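Local coordinates for Ras-associated and pleckstrin homology domains-containing protein 1 (Homo sapiens, PDB 4GMV) that mediates localized membrane signals, is implicated in regulating lamellipodial dynamics, negatively regulates cell adhesion, and targets EVL and VASP to the leading edge of cells, at residues S42-M47 against M62-C67; L71-V76 against L109-R114. All coordinates share one frame; numbering follows the deposited sequence.

Interaction 1 (S42-M47 against M62-C67); sequences SSKTMM and MDKSHC
No ring, carboxylate or guanidinium takes part where Lys44 meets Lys64; the nearest thing to a flat group is the peptide that follows Thr45, whose carbonyl O lies 3.2 Å from Lys64 NZ. The same ammonium rests against the side chain of the next strand residue, with Met46 CB 3.4 Å from Lys64 NZ. The two lysines reach toward each other tip to tip from strand and helix end. Both have CG anti to the backbone N and both bend at chi3, in opposite senses (74° in Lys44, -70° in Lys64). Lys64 NZ thereby comes 3.6 Å from Lys44 CE, while the two NZ atoms remain 4.1 Å apart. Such neighbouring positive charges would be expected to disfavour each other slightly. Lys44 NZ also approaches Ser65 OG at 3.3 Å, but at an angle too poor for a hydrogen bond; the hydroxyl is instead bonded to Leu61 O, one turn back in the helix that Ser65 has just left. The side chains of Met46 and Lys44 also pack on Leu61. Strand 43-49 pairs with strand 31-38, and helix 54-64 follows it: this is the opening beta-beta-alpha unit of the ubiquitin-like Ras-associating fold. The two lysines lie beside its outer second strand, the edge through which related Ras-associating domains bind Ras; a similar role here is possible but not established.

Interaction 2 (L71-V76 against L109-R114); sequences LDWSLV and LIFMER
Trp73 and Phe111 are brought together by different first torsions: chi1 of -71° sets the indole beside its own backbone N, whereas chi1 of 172° swings the phenyl ring anti to its N. The indole returns toward the neighbouring strand although its CB starts out away from it, and Phe111 CZ ends 3.8 Å from Trp73 CE3. The rings are nearly parallel (21°) yet displaced, with little face shared. On the opposite side of the indole plane, Glu113 CG makes a CH-pi contact 3.7 Å from the centroid of the six-membered ring. The indole NE1 is bound to Gly68 O, and Glu113 OE2 to Ser70 OG, so polar ends of both residues are anchored to the loop before Trp73. From Ser74 onward the chain becomes a strand antiparallel to 109-112. Ser74 and Met112 form a hydrogen-bonded pair, with a short, bent bond from Ser74 N to Met112 O (2.7 Å) and a longer return from Met112 N to Ser74 O (3.2 Å). Val76 and Ile110 form the next, more even pair, and Leu75 faces Phe111 between them on the side packed by helix 54-64. On the other face, the aliphatic part of Arg114 runs past Ser74 and crosses the Val76 side chain at about a right angle, its CD 3.8 Å from Val76 CG2. Arg114 CG merely packs against Ser74 OG, which donates to Asp72 O (2.9 Å) from above the carbonyl plane. The guanidinium is salt-bridged to Glu116. Glu113 and Arg114 thus contribute methylenes here and take their polar partners elsewhere.

Both contacts lie within the Ras-associating domain, their centres about 12 Å apart, and they come in series: interaction 1 closes before interaction 2 opens. Helix 54-64 bridges them, since it carries the start of 62-67, leads on toward strand 74-79, and packs on the strands of both. Between 43-49 at the edge and 108-112 further in runs strand 31-38, which pairs with each. The two contacts touch directly: Met62 CE lies 4.0 Å from Trp73 CD1, and Cys67 SG is 4.1 Å from Trp73 CZ2. The surface contact at the edge strand is thus joined, through the helix end and the loop after it, to the more buried strand pair within the same domain.

Interaction 1 (S42-M47 against M62-C67)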
loop_
_atom_site.group_PDB
_atom_site.type_symbol
_atom_site.label_atom_id
_atom_site.label_comp_id
_atom_site.label_asym_id
_atom_site.label_seq_id
_atom_site.Cartn_x
_atom_site.Cartn_y
_atom_site.Cartn_z
ATOM N N SER A 42 0.132 -6.622 21.245
ATOM C CA SER A 42 -0.329 -5.726 22.297
ATOM C C SER A 42 -0.913 -4.490 21.614
ATOM O O SER A 42 -0.578 -4.199 20.461
ATOM C CB SER A 42 0.817 -5.332 23.231
ATOM O OG SER A 42 1.741 -4.481 22.572
ATOM N N SER A 43 -1.786 -3.767 22.310
ATOM C CA SER A 43 -2.385 -2.567 21.733
ATOM C C SER A 43 -2.331 -1.342 22.647
ATOM O O SER A 43 -1.909 -1.414 23.795
ATOM C CB SER A 43 -3.811 -2.841 21.229
ATOM O OG SER A 43 -4.688 -3.128 22.295
ATOM N N LYS A 44 -2.780 -0.219 22.102
ATOM C CA LYS A 44 -2.567 1.099 22.658
ATOM C C LYS A 44 -3.647 1.961 22.033
ATOM O O LYS A 44 -4.061 1.717 20.894
ATOM C CB LYS A 44 -1.187 1.603 22.210
ATOM C CG LYS A 44 -0.576 2.738 23.023
ATOM C CD LYS A 44 0.840 3.084 22.548
ATOM C CE LYS A 44 0.841 3.842 21.224
ATOM N NZ LYS A 44 2.207 4.158 20.705
ATOM N N THR A 45 -4.120 2.963 22.760
ATOM C CA THR A 45 -5.043 3.916 22.164
ATOM C C THR A 45 -4.282 5.182 21.815
ATOM O O THR A 45 -3.211 5.422 22.359
ATOM C CB THR A 45 -6.251 4.218 23.072
ATOM O OG1 THR A 45 -5.801 4.739 24.325
ATOM C CG2 THR A 45 -7.051 2.953 23.317
ATOM N N MET A 46 -4.805 5.963 20.873
ATOM C CA MET A 46 -4.232 7.267 20.569
ATOM C C MET A 46 -5.242 8.182 19.905
ATOM O O MET A 46 -6.192 7.728 19.265
ATOM C CB MET A 46 -2.961 7.151 19.709
ATOM C CG MET A 46 -3.200 6.899 18.231
ATOM S SD MET A 46 -1.703 6.905 17.222
ATOM C CE MET A 46 -1.183 8.624 17.296
ATOM N N MET A 47 -5.015 9.478 20.062
ATOM C CA MET A 47 -5.872 10.479 19.475
ATOM C C MET A 47 -5.405 10.837 18.075
ATOM O O MET A 47 -4.214 11.038 17.832
ATOM C CB MET A 47 -5.909 11.725 20.356
ATOM C CG MET A 47 -7.057 12.665 20.044
ATOM S SD MET A 47 -7.364 13.825 21.384
ATOM C CE MET A 47 -8.382 12.831 22.472
ATOM N N MET A 62 5.657 7.548 16.359
ATOM C CA MET A 62 7.114 7.557 16.516
ATOM C C MET A 62 7.591 8.515 17.605
ATOM O O MET A 62 8.617 8.267 18.238
ATOM C CB MET A 62 7.809 7.891 15.191
ATOM C CG MET A 62 7.689 6.812 14.121
ATOM S SD MET A 62 7.840 7.454 12.436
ATOM C CE MET A 62 9.628 7.545 12.270
ATOM N N ASP A 63 6.858 9.607 17.822
ATOM C CA ASP A 63 7.190 10.550 18.903
ATOM C C ASP A 63 6.881 9.968 20.278
ATOM O O ASP A 63 7.732 9.984 21.165
ATOM C CB ASP A 63 6.468 11.894 18.725
ATOM C CG ASP A 63 7.089 12.766 17.629
ATOM O OD1 ASP A 63 8.326 12.725 17.436
ATOM O OD2 ASP A 63 6.331 13.505 16.959
ATOM N N LYS A 64 5.664 9.447 20.433
ATOM C CA LYS A 64 5.196 8.856 21.691
ATOM C C LYS A 64 5.937 7.569 22.086
ATOM O O LYS A 64 6.197 7.345 23.270
ATOM C CB LYS A 64 3.692 8.581 21.621
ATOM C CG LYS A 64 3.012 8.457 22.978
ATOM C CD LYS A 64 1.821 7.509 22.927
ATOM C CE LYS A 64 0.657 8.073 22.128
ATOM N NZ LYS A 64 -0.432 7.066 22.017
ATOM N N SER A 65 6.263 6.730 21.099
ATOM C CA SER A 65 6.967 5.458 21.340
ATOM C C SER A 65 8.462 5.672 21.628
ATOM O O SER A 65 8.930 6.816 21.685
ATOM C CB SER A 65 6.775 4.497 20.157
ATOM O OG SER A 65 5.400 4.265 19.882
ATOM N N HIS A 66 9.203 4.572 21.796
ATOM C CA HIS A 66 10.642 4.614 22.135
ATOM C C HIS A 66 11.449 5.686 21.418
ATOM O O HIS A 66 12.071 6.506 22.097
ATOM C CB HIS A 66 11.296 3.229 22.001
ATOM C CG HIS A 66 12.639 3.110 22.700
ATOM N ND1 HIS A 66 13.806 3.393 22.086
ATOM C CD2 HIS A 66 12.965 2.718 24.000
ATOM C CE1 HIS A 66 14.827 3.194 22.947
ATOM N NE2 HIS A 66 14.311 2.782 24.118
ATOM N N CYS A 67 11.472 5.726 20.077
ATOM C CA CYS A 67 10.831 4.763 19.168
ATOM C C CYS A 67 11.867 4.003 18.331
ATOM O O CYS A 67 11.959 2.772 18.411
ATOM C CB CYS A 67 9.831 5.477 18.253
ATOM S SG CYS A 67 9.036 4.442 16.995
#

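Interaction 2 (L71-V76 against L109-R114)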
loop_
_atom_site.group_PDB
_atom_site.type_symbol
_atom_site.label_atom_id
_atom_site.label_comp_id
_atom_site.label_asym_id
_atom_site.label_seq_id
_atom_site.Cartn_x
_atom_site.Cartn_y
_atom_site.Cartn_z
ATOM N N LEU A 71 12.941 3.543 8.043
ATOM C CA LEU A 71 12.185 3.862 6.838
ATOM C C LEU A 71 10.934 2.969 6.672
ATOM O O LEU A 71 9.973 3.336 5.977
ATOM C CB LEU A 71 13.155 3.699 5.657
ATOM C CG LEU A 71 12.862 3.890 4.177
ATOM C CD1 LEU A 71 12.444 5.317 3.843
ATOM C CD2 LEU A 71 14.107 3.525 3.382
ATOM N N ASP A 72 10.943 1.809 7.330
ATOM C CA ASP A 72 9.913 0.787 7.114
ATOM C C ASP A 72 8.647 0.908 7.995
ATOM O O ASP A 72 7.723 0.099 7.851
ATOM C CB ASP A 72 10.525 -0.620 7.242
ATOM C CG ASP A 72 11.761 -0.826 6.364
ATOM O OD1 ASP A 72 11.865 -0.235 5.273
ATOM O OD2 ASP A 72 12.643 -1.615 6.777
ATOM N N TRP A 73 8.607 1.899 8.897
ATOM C CA TRP A 73 7.469 2.081 9.812
ATOM C C TRP A 73 6.217 2.392 9.041
ATOM O O TRP A 73 6.203 3.304 8.214
ATOM C CB TRP A 73 7.712 3.190 10.846
ATOM C CG TRP A 73 8.731 2.905 11.924
ATOM C CD1 TRP A 73 9.921 3.590 12.162
ATOM C CD2 TRP A 73 8.676 1.867 12.972
ATOM N NE1 TRP A 73 10.587 3.060 13.234
ATOM C CE2 TRP A 73 9.898 2.027 13.767
ATOM C CE3 TRP A 73 7.776 0.862 13.317
ATOM C CZ2 TRP A 73 10.190 1.197 14.848
ATOM C CZ3 TRP A 73 8.082 0.036 14.420
ATOM C CH2 TRP A 73 9.261 0.203 15.160
ATOM N N SER A 74 5.156 1.642 9.357
ATOM C CA SER A 74 3.913 1.597 8.596
ATOM C C SER A 74 2.676 1.453 9.482
ATOM O O SER A 74 2.751 0.919 10.598
ATOM C CB SER A 74 3.931 0.385 7.666
ATOM O OG SER A 74 5.033 0.431 6.783
ATOM N N LEU A 75 1.542 1.938 8.973
ATOM C CA LEU A 75 0.232 1.540 9.472
ATOM C C LEU A 75 -0.339 0.531 8.499
ATOM O O LEU A 75 -0.440 0.803 7.300
ATOM C CB LEU A 75 -0.722 2.728 9.612
ATOM C CG LEU A 75 -0.577 3.560 10.883
ATOM C CD1 LEU A 75 -1.806 4.437 11.007
ATOM C CD2 LEU A 75 -0.384 2.707 12.132
ATOM N N VAL A 76 -0.688 -0.631 9.041
ATOM C CA VAL A 76 -1.180 -1.777 8.293
ATOM C C VAL A 76 -2.623 -2.016 8.705
ATOM O O VAL A 76 -2.950 -2.008 9.887
ATOM C CB VAL A 76 -0.334 -3.044 8.607
ATOM C CG1 VAL A 76 -1.014 -4.319 8.109
ATOM C CG2 VAL A 76 1.058 -2.925 8.013
ATOM N N LEU A 109 -5.505 -2.277 13.256
ATOM C CA LEU A 109 -4.602 -1.280 12.724
ATOM C C LEU A 109 -3.265 -1.529 13.391
ATOM O O LEU A 109 -3.109 -1.282 14.584
ATOM C CB LEU A 109 -5.146 0.114 13.018
ATOM C CG LEU A 109 -4.657 1.351 12.282
ATOM C CD1 LEU A 109 -4.864 1.258 10.770
ATOM C CD2 LEU A 109 -5.417 2.537 12.848
ATOM N N ILE A 110 -2.319 -2.069 12.621
ATOM C CA ILE A 110 -1.011 -2.454 13.150
ATOM C C ILE A 110 0.075 -1.412 12.842
ATOM O O ILE A 110 0.247 -0.990 11.704
ATOM C CB ILE A 110 -0.583 -3.860 12.659
ATOM C CG1 ILE A 110 -1.709 -4.882 12.892
ATOM C CG2 ILE A 110 0.684 -4.305 13.381
ATOM C CD1 ILE A 110 -1.582 -6.161 12.093
ATOM N N PHE A 111 0.777 -0.989 13.888
ATOM C CA PHE A 111 1.936 -0.113 13.769
ATOM C C PHE A 111 3.176 -0.991 13.856
ATOM O O PHE A 111 3.444 -1.596 14.891
ATOM C CB PHE A 111 1.930 0.948 14.878
ATOM C CG PHE A 111 3.187 1.769 14.954
ATOM C CD1 PHE A 111 3.637 2.485 13.860
ATOM C CD2 PHE A 111 3.913 1.834 16.140
ATOM C CE1 PHE A 111 4.794 3.240 13.935
ATOM C CE2 PHE A 111 5.072 2.588 16.226
ATOM C CZ PHE A 111 5.514 3.294 15.117
ATOM N N MET A 112 3.895 -1.089 12.740
ATOM C CA MET A 112 5.096 -1.911 12.662
ATOM C C MET A 112 5.981 -1.560 11.461
ATOM O O MET A 112 5.594 -0.762 10.580
ATOM C CB MET A 112 4.751 -3.419 12.693
ATOM C CG MET A 112 4.028 -3.964 11.459
ATOM S SD MET A 112 3.558 -5.718 11.556
ATOM C CE MET A 112 5.151 -6.545 11.681
ATOM N N GLU A 113 7.182 -2.133 11.491
ATOM C CA GLU A 113 8.183 -2.124 10.423
ATOM C C GLU A 113 7.715 -3.055 9.323
ATOM O O GLU A 113 6.942 -3.971 9.562
ATOM C CB GLU A 113 9.527 -2.666 10.957
ATOM C CG GLU A 113 10.098 -1.926 12.150
ATOM C CD GLU A 113 11.614 -1.900 12.156
ATOM O OE1 GLU A 113 12.242 -2.617 12.990
ATOM O OE2 GLU A 113 12.175 -1.162 11.323
ATOM N N ARG A 114 8.222 -2.846 8.120
ATOM C CA ARG A 114 7.673 -3.483 6.920
ATOM C C ARG A 114 8.586 -3.233 5.730
ATOM O O ARG A 114 8.383 -2.261 4.981
ATOM C CB ARG A 114 6.285 -2.906 6.555
ATOM C CG ARG A 114 5.167 -3.007 7.589
ATOM C CD ARG A 114 4.567 -4.395 7.742
ATOM N NE ARG A 114 4.553 -5.181 6.510
ATOM C CZ ARG A 114 3.656 -6.132 6.239
ATOM N NH1 ARG A 114 2.681 -6.407 7.102
ATOM N NH2 ARG A 114 3.725 -6.807 5.099
#